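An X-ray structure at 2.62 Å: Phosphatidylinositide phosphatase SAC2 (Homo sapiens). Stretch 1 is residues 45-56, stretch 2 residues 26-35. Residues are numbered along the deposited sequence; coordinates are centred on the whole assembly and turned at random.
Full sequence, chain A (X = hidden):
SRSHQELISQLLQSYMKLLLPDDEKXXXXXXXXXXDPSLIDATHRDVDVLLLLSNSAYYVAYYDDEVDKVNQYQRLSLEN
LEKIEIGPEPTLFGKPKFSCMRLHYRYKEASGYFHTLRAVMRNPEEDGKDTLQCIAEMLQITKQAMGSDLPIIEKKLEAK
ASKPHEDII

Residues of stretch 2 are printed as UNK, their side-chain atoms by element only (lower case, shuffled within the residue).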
# COMPACT_ATOMS: atom_id res chain seq x y z
N ARG A 45 -21.21 -4.29 21.57
CA ARG A 45 -22.03 -3.38 20.77
C ARG A 45 -21.19 -2.25 20.19
O ARG A 45 -20.45 -1.57 20.91
CB ARG A 45 -23.22 -2.84 21.59
CG ARG A 45 -22.85 -2.18 22.92
CD ARG A 45 -24.03 -2.15 23.89
NE ARG A 45 -24.23 -3.42 24.57
CZ ARG A 45 -25.03 -3.60 25.62
NH1 ARG A 45 -25.71 -2.59 26.14
NH2 ARG A 45 -25.14 -4.81 26.17
N ASP A 46 -21.29 -2.07 18.87
CA ASP A 46 -20.46 -1.11 18.14
C ASP A 46 -20.89 0.33 18.39
O ASP A 46 -22.07 0.67 18.27
CB ASP A 46 -20.51 -1.40 16.64
CG ASP A 46 -19.93 -2.75 16.28
OD1 ASP A 46 -19.60 -3.55 17.18
OD2 ASP A 46 -19.79 -3.02 15.06
N VAL A 47 -19.92 1.17 18.73
CA VAL A 47 -20.15 2.61 18.81
C VAL A 47 -19.83 3.23 17.45
O VAL A 47 -18.68 3.19 17.00
CB VAL A 47 -19.32 3.29 19.93
CG1 VAL A 47 -19.53 4.80 19.93
CG2 VAL A 47 -19.67 2.70 21.29
N ASP A 48 -20.85 3.77 16.79
CA ASP A 48 -20.70 4.44 15.50
C ASP A 48 -19.97 5.76 15.65
O ASP A 48 -20.19 6.51 16.60
CB ASP A 48 -22.05 4.68 14.83
CG ASP A 48 -22.63 3.42 14.21
OD1 ASP A 48 -21.93 2.39 14.13
OD2 ASP A 48 -23.81 3.47 13.79
N VAL A 49 -19.09 6.04 14.69
CA VAL A 49 -18.30 7.27 14.66
C VAL A 49 -18.33 7.90 13.27
O VAL A 49 -18.17 7.21 12.26
CB VAL A 49 -16.82 7.02 15.06
CG1 VAL A 49 -16.01 8.30 14.93
CG2 VAL A 49 -16.73 6.47 16.49
N LEU A 50 -18.56 9.21 13.23
CA LEU A 50 -18.47 9.95 11.98
C LEU A 50 -17.19 10.80 11.96
O LEU A 50 -16.93 11.57 12.88
CB LEU A 50 -19.71 10.82 11.75
CG LEU A 50 -19.75 11.64 10.46
CD1 LEU A 50 -19.97 10.76 9.21
CD2 LEU A 50 -20.81 12.73 10.52
N LEU A 51 -16.40 10.63 10.90
CA LEU A 51 -15.19 11.42 10.71
C LEU A 51 -15.32 12.27 9.46
O LEU A 51 -15.52 11.74 8.36
CB LEU A 51 -13.95 10.51 10.62
CG LEU A 51 -12.59 11.12 10.28
CD1 LEU A 51 -12.06 12.04 11.39
CD2 LEU A 51 -11.57 10.03 9.98
N LEU A 52 -15.22 13.58 9.62
CA LEU A 52 -15.28 14.50 8.48
C LEU A 52 -13.96 15.23 8.31
O LEU A 52 -13.28 15.55 9.28
CB LEU A 52 -16.42 15.52 8.66
CG LEU A 52 -17.84 15.03 8.97
CD1 LEU A 52 -18.76 16.20 9.30
CD2 LEU A 52 -18.43 14.18 7.84
N LEU A 53 -13.61 15.50 7.06
CA LEU A 53 -12.39 16.22 6.79
C LEU A 53 -12.67 17.47 5.95
O LEU A 53 -13.20 17.40 4.85
CB LEU A 53 -11.36 15.31 6.10
CG LEU A 53 -10.03 15.93 5.65
CD1 LEU A 53 -9.22 16.48 6.84
CD2 LEU A 53 -9.21 14.93 4.82
N SER A 54 -12.31 18.63 6.51
CA SER A 54 -12.30 19.86 5.73
C SER A 54 -10.86 20.22 5.36
O SER A 54 -9.93 19.49 5.69
CB SER A 54 -12.97 21.01 6.49
OG SER A 54 -12.05 21.66 7.34
N ASN A 55 -10.70 21.34 4.67
CA ASN A 55 -9.38 21.82 4.27
C ASN A 55 -8.50 22.26 5.45
O ASN A 55 -7.29 22.36 5.32
CB ASN A 55 -9.52 22.96 3.26
CG ASN A 55 -10.08 24.23 3.88
OD1 ASN A 55 -9.36 25.22 4.06
ND2 ASN A 55 -11.35 24.21 4.23
N SER A 56 -9.12 22.49 6.60
CA SER A 56 -8.41 23.04 7.75
C SER A 56 -8.66 22.31 9.07
O SER A 56 -7.98 22.57 10.06
CB SER A 56 -8.77 24.51 7.91
OG SER A 56 -10.11 24.65 8.33
N UNK A 26 -15.45 21.04 2.27
CA UNK A 26 -15.51 19.60 2.49
C UNK A 26 -14.55 18.87 1.55
O UNK A 26 -14.49 19.17 0.36
c UNK A 26 -17.28 16.84 1.28
c UNK A 26 -17.14 17.65 2.42
c UNK A 26 -17.47 15.47 1.41
c UNK A 26 -17.39 15.69 3.81
c UNK A 26 -17.20 17.07 3.67
c UNK A 26 -16.95 19.13 2.27
c UNK A 26 -17.53 14.89 2.67
N UNK A 27 -13.80 17.92 2.11
CA UNK A 27 -12.88 17.09 1.34
C UNK A 27 -13.36 15.65 1.33
O UNK A 27 -13.32 14.98 0.29
n UNK A 27 -9.93 20.24 0.64
c UNK A 27 -11.06 19.50 0.85
c UNK A 27 -10.68 18.35 1.47
c UNK A 27 -8.89 19.58 1.12
c UNK A 27 -11.48 17.17 1.93
n UNK A 27 -9.32 18.44 1.62
N UNK A 28 -13.82 15.18 2.48
CA UNK A 28 -14.17 13.78 2.65
C UNK A 28 -14.76 13.47 4.01
O UNK A 28 -14.61 14.26 4.96
N UNK A 29 -15.42 12.32 4.10
CA UNK A 29 -16.10 11.86 5.30
C UNK A 29 -16.28 10.36 5.27
O UNK A 29 -16.47 9.77 4.20
N UNK A 30 -16.21 9.73 6.44
CA UNK A 30 -16.26 8.27 6.54
C UNK A 30 -17.03 7.80 7.77
O UNK A 30 -16.92 8.40 8.84
c UNK A 30 -13.18 9.33 5.41
c UNK A 30 -12.52 9.35 4.16
c UNK A 30 -11.48 11.41 4.68
c UNK A 30 -13.76 7.49 4.26
c UNK A 30 -14.85 7.67 6.57
c UNK A 30 -12.97 10.39 6.30
c UNK A 30 -11.67 10.39 3.78
n UNK A 30 -12.89 8.22 3.48
c UNK A 30 -12.12 11.42 5.93
c UNK A 30 -13.97 8.13 5.45
N UNK A 31 -17.82 6.75 7.60
CA UNK A 31 -18.49 6.09 8.71
C UNK A 31 -17.52 5.09 9.31
O UNK A 31 -16.96 4.26 8.59
c UNK A 31 -19.75 5.40 8.24
N UNK A 32 -17.32 5.17 10.62
CA UNK A 32 -16.40 4.28 11.32
C UNK A 32 -16.97 3.77 12.65
O UNK A 32 -18.10 4.09 13.02
c UNK A 32 -13.68 4.35 9.48
c UNK A 32 -13.14 6.42 10.76
c UNK A 32 -15.04 4.97 11.55
c UNK A 32 -14.25 5.48 10.33
N UNK A 33 -16.17 2.97 13.35
CA UNK A 33 -16.55 2.40 14.63
C UNK A 33 -15.42 2.65 15.63
O UNK A 33 -14.25 2.57 15.27
c UNK A 33 -18.05 0.64 13.61
c UNK A 33 -18.18 -0.79 13.11
c UNK A 33 -16.83 0.88 14.50
c UNK A 33 -17.05 0.22 15.88
N UNK A 34 -15.79 2.98 16.86
CA UNK A 34 -14.85 3.14 17.97
C UNK A 34 -14.18 1.80 18.27
O UNK A 34 -14.86 0.80 18.47
o UNK A 34 -13.44 4.18 20.18
o UNK A 34 -15.16 4.07 21.51
c UNK A 34 -14.66 3.99 20.38
c UNK A 34 -15.59 3.67 19.21
N UNK A 35 -12.86 1.80 18.29
CA UNK A 35 -12.07 0.57 18.42
C UNK A 35 -11.57 0.31 19.84
O UNK A 35 -11.35 -0.84 20.22
s UNK A 35 -9.67 -0.71 17.69
c UNK A 35 -10.91 0.57 17.41

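Position 26 carries seven carbons, one leading into a six-membered ring without heteroatoms; the ring presents its edge to the side chain of Leu52. This is Phe26, and its CE1 lies 4.4 Å from Leu52 CD2. At position 27 one carbon leads to a five-membered ring of three carbons and two nitrogens, with the carbonyl oxygen of Ser54 and the CA of Asn55 over one face. The ring identifies His27, whose NE2 approaches Asn55 CB to 3.8 Å.

Position 28 has no side-chain atoms and is therefore Gly28. Its backbone is paired with Leu53, whose N donates to Gly28 O at 2.6 Å. Position 29 is likewise bare, opposite Leu52. It is Gly29, and an ideal CB here would come within 3.0 Å of Leu52 CD2, a tight fit; its CA instead makes a CA-H...O contact of 3.1 Å with Leu51 O.

Position 30 holds ten side-chain atoms, one carbon followed by fused five- and six-membered rings containing a single nitrogen, and these lie against Leu51 and Leu53. Such an indole belongs to Trp30: CE3 is 4.0 Å from Leu51 CD2, and Leu53 CB sits at the ring edge, 4.0 Å from CZ3. A single carbon at position 31, on the face shared with Leu50, defines Ala31. Position 32 has four carbons forked at the second, packed beside Val49 and Leu51. The late fork gives Leu32, with CD1 4.0 Å from Leu51 CD2. At position 33 the four carbons fork at the first, one arm being two carbons long, and the longer arm reaches Asp46. This is Ile33, whose CD1 lies 3.4 Å from Asp46 OD2.

Position 34 has two carbons, the second bearing two oxygens; its CB is 3.8 Å from Val47 CB. The carboxylate marks Asp34. Position 35, one carbon and a sulfur out of reach of stretch 1, is Cys35, bonded covalently to a group elsewhere in the structure.

The contact is an antiparallel strand pairing held by backbone hydrogen bonds. Val49 and Leu32 exchange two, each 2.8 Å from N to O, and Leu51 and Trp30 exchange another pair. Between Leu53 and Ser54 the register shifts by one, forming a beta bulge: Leu53 O accepts from His27 N at 2.9 Å and, weakly, from Gly28 N at 3.3 Å. Val49, Leu51 and Leu53 share one face with Trp30 and Leu32, where apolar packing reinforces the pairing. Together the stretches bury 845 Å².

Stretch 2 (26-35) FHGGWALIDC
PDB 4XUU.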